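Local coordinates for phist (Plasmodium falciparum, PDB 4JLE), which binds the intracellular ATS segment of the virulence factor PfEMP1 through its helical PHIST domain and travels with it to knobs on the infected erythrocyte, at the interface of chains A and B. Numbering follows the deposited sequence. Chains: chain A/B, Phist.

The interface of chains A and B. Residues chain A 47, 51, 54, 98-99, 102; chain B 127-128, 131, 135.
Carboxylate oxygen OE1 of A:Glu51 takes a salt-bridging hydrogen bond from guanidinium nitrogen NH1 of B:Arg135 at 2.7 Å. The bond reaches OE1 on its anti side, 32° out of the carboxylate plane, while NH2 of the same guanidinium adds a weak second contact to this oxygen. The ammonium of A:Lys54 approaches OE1 from within chain A, its NZ 3.9 Å away, so positive charge from both chains gathers around one oxygen and would be expected to favour the ionised acid. The other oxygen, OE2, is held through a water that also bonds to the backbone O of B:Lys128 and to NH2 of B:Arg135. The arginine chain bends at chi3 (-62°), which turns the guanidinium toward the acid; CB of A:Lys54 lies over the rim of one of its faces, and the backbone O of B:Trp131 over the centre of the other.

The same glutamate also packs against the indole of B:Trp131. Its CG rests over the face of the five-membered ring, 3.3 Å from CD1, and the bend at chi2 (-54°) turns the carboxylate back along the indole toward B:Arg135, its plane staying close to that of the ring. Methyl CD1 of A:Leu102 presses on the opposite face near NE1 (3.5 Å), and on that side too CG of A:Gln98 sits over the six-membered ring, 3.5 Å from CZ3. The indole is thus a flat wedge between helix 37-72, which supplies the glutamate, and helix 77-110, which supplies the leucine and glutamine; along the edge of the six-membered ring, CZ2 meets CA of A:Glu99.

A twin contact with the chains exchanged repeats this one across the two-fold axis of the crystallised dimer, which may or may not be the form in the cell. Here the wedge and the charged, water-bridged rim beside it fasten helix 117-163 of chain B into the groove between two helices of chain A, joining the helical bundles of two PHIST domains.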
loop_
_atom_site.group_PDB
_atom_site.type_symbol
_atom_site.label_atom_id
_atom_site.label_comp_id
_atom_site.label_asym_id
_atom_site.label_seq_id
_atom_site.Cartn_x
_atom_site.Cartn_y
_atom_site.Cartn_z
ATOM N N VAL A 47 15.307 -9.393 -1.342
ATOM C CA VAL A 47 14.473 -9.644 -0.163
ATOM C C VAL A 47 13.012 -9.244 -0.472
ATOM O O VAL A 47 12.113 -10.038 -0.178
ATOM C CB VAL A 47 15.039 -8.964 1.110
ATOM C CG1 VAL A 47 14.001 -8.895 2.230
ATOM C CG2 VAL A 47 16.287 -9.693 1.584
ATOM N N GLU A 51 9.968 -12.021 -0.434
ATOM C CA GLU A 51 8.794 -11.843 0.413
ATOM C C GLU A 51 7.515 -11.784 -0.419
ATOM O O GLU A 51 6.484 -12.274 0.031
ATOM C CB GLU A 51 8.943 -10.622 1.320
ATOM C CG GLU A 51 10.182 -10.664 2.220
ATOM C CD GLU A 51 10.487 -11.836 3.145
ATOM O OE1 GLU A 51 9.732 -12.832 3.154
ATOM O OE2 GLU A 51 11.511 -11.757 3.861
ATOM N N LYS A 54 6.808 -15.455 -1.363
ATOM C CA LYS A 54 6.377 -16.191 -0.181
ATOM C C LYS A 54 4.916 -15.847 0.183
ATOM O O LYS A 54 4.200 -16.745 0.659
ATOM C CB LYS A 54 7.325 -15.943 0.996
ATOM C CG LYS A 54 8.692 -16.622 0.869
ATOM C CD LYS A 54 9.670 -15.987 1.856
ATOM C CE LYS A 54 11.015 -16.675 1.963
ATOM N NZ LYS A 54 11.791 -16.183 3.146
ATOM N N GLN A 98 2.479 -3.352 5.063
ATOM C CA GLN A 98 3.538 -4.018 5.826
ATOM C C GLN A 98 4.912 -3.667 5.227
ATOM O O GLN A 98 5.824 -3.350 5.965
ATOM C CB GLN A 98 3.311 -5.538 5.857
ATOM C CG GLN A 98 4.420 -6.364 6.510
ATOM C CD GLN A 98 4.478 -6.229 8.005
ATOM O OE1 GLN A 98 5.441 -5.749 8.547
ATOM N NE2 GLN A 98 3.477 -6.661 8.727
ATOM N N GLU A 99 5.050 -3.702 3.902
ATOM C CA GLU A 99 6.299 -3.342 3.258
ATOM C C GLU A 99 6.647 -1.873 3.527
ATOM O O GLU A 99 7.810 -1.593 3.813
ATOM C CB GLU A 99 6.230 -3.610 1.755
ATOM C CG GLU A 99 7.604 -3.540 1.099
ATOM C CD GLU A 99 7.604 -3.346 -0.402
ATOM O OE1 GLU A 99 6.619 -3.754 -1.061
ATOM O OE2 GLU A 99 8.604 -2.807 -0.924
ATOM N N LEU A 102 8.001 -1.500 7.019
ATOM C CA LEU A 102 9.336 -2.090 7.096
ATOM C C LEU A 102 10.372 -1.257 6.327
ATOM O O LEU A 102 11.547 -1.252 6.717
ATOM C CB LEU A 102 9.341 -3.551 6.631
ATOM C CG LEU A 102 8.543 -4.526 7.524
ATOM C CD1 LEU A 102 8.344 -5.887 6.821
ATOM C CD2 LEU A 102 9.162 -4.678 8.900
ATOM N N VAL B 127 13.368 -7.449 9.518
ATOM C CA VAL B 127 12.468 -7.407 8.368
ATOM C C VAL B 127 12.001 -8.846 8.020
ATOM O O VAL B 127 10.795 -9.068 7.848
ATOM C CB VAL B 127 13.158 -6.689 7.179
ATOM C CG1 VAL B 127 12.480 -6.993 5.837
ATOM C CG2 VAL B 127 13.225 -5.190 7.435
ATOM N N LYS B 128 12.944 -9.818 7.976
ATOM C CA LYS B 128 12.648 -11.229 7.675
ATOM C C LYS B 128 11.709 -11.860 8.732
ATOM O O LYS B 128 10.744 -12.537 8.356
ATOM C CB LYS B 128 13.937 -12.047 7.522
ATOM C CG LYS B 128 14.702 -11.726 6.235
ATOM C CD LYS B 128 15.766 -12.761 5.904
ATOM C CE LYS B 128 16.506 -12.429 4.621
ATOM N NZ LYS B 128 17.396 -13.540 4.177
ATOM N N TRP B 131 8.179 -10.412 8.416
ATOM C CA TRP B 131 7.480 -10.970 7.269
ATOM C C TRP B 131 6.940 -12.380 7.547
ATOM O O TRP B 131 5.872 -12.724 7.043
ATOM C CB TRP B 131 8.371 -10.993 6.050
ATOM C CG TRP B 131 8.340 -9.723 5.267
ATOM C CD1 TRP B 131 9.411 -8.942 4.934
ATOM C CD2 TRP B 131 7.191 -9.128 4.634
ATOM N NE1 TRP B 131 9.019 -7.953 4.078
ATOM C CE2 TRP B 131 7.651 -8.004 3.921
ATOM C CE3 TRP B 131 5.806 -9.426 4.619
ATOM C CZ2 TRP B 131 6.781 -7.199 3.161
ATOM C CZ3 TRP B 131 4.949 -8.639 3.866
ATOM C CH2 TRP B 131 5.429 -7.542 3.149
ATOM N N ARG B 135 2.943 -13.173 7.469
ATOM C CA ARG B 135 2.420 -14.278 6.668
ATOM C C ARG B 135 1.579 -15.284 7.488
ATOM O O ARG B 135 0.509 -15.697 7.025
ATOM C CB ARG B 135 3.563 -14.973 5.938
ATOM C CG ARG B 135 3.958 -14.232 4.653
ATOM C CD ARG B 135 4.833 -15.078 3.730
ATOM N NE ARG B 135 6.106 -15.437 4.364
ATOM C CZ ARG B 135 7.198 -14.681 4.309
ATOM N NH1 ARG B 135 7.201 -13.553 3.608
ATOM N NH2 ARG B 135 8.302 -15.056 4.940
HETATM O O HOH W 1 10.926 -13.581 6.010
#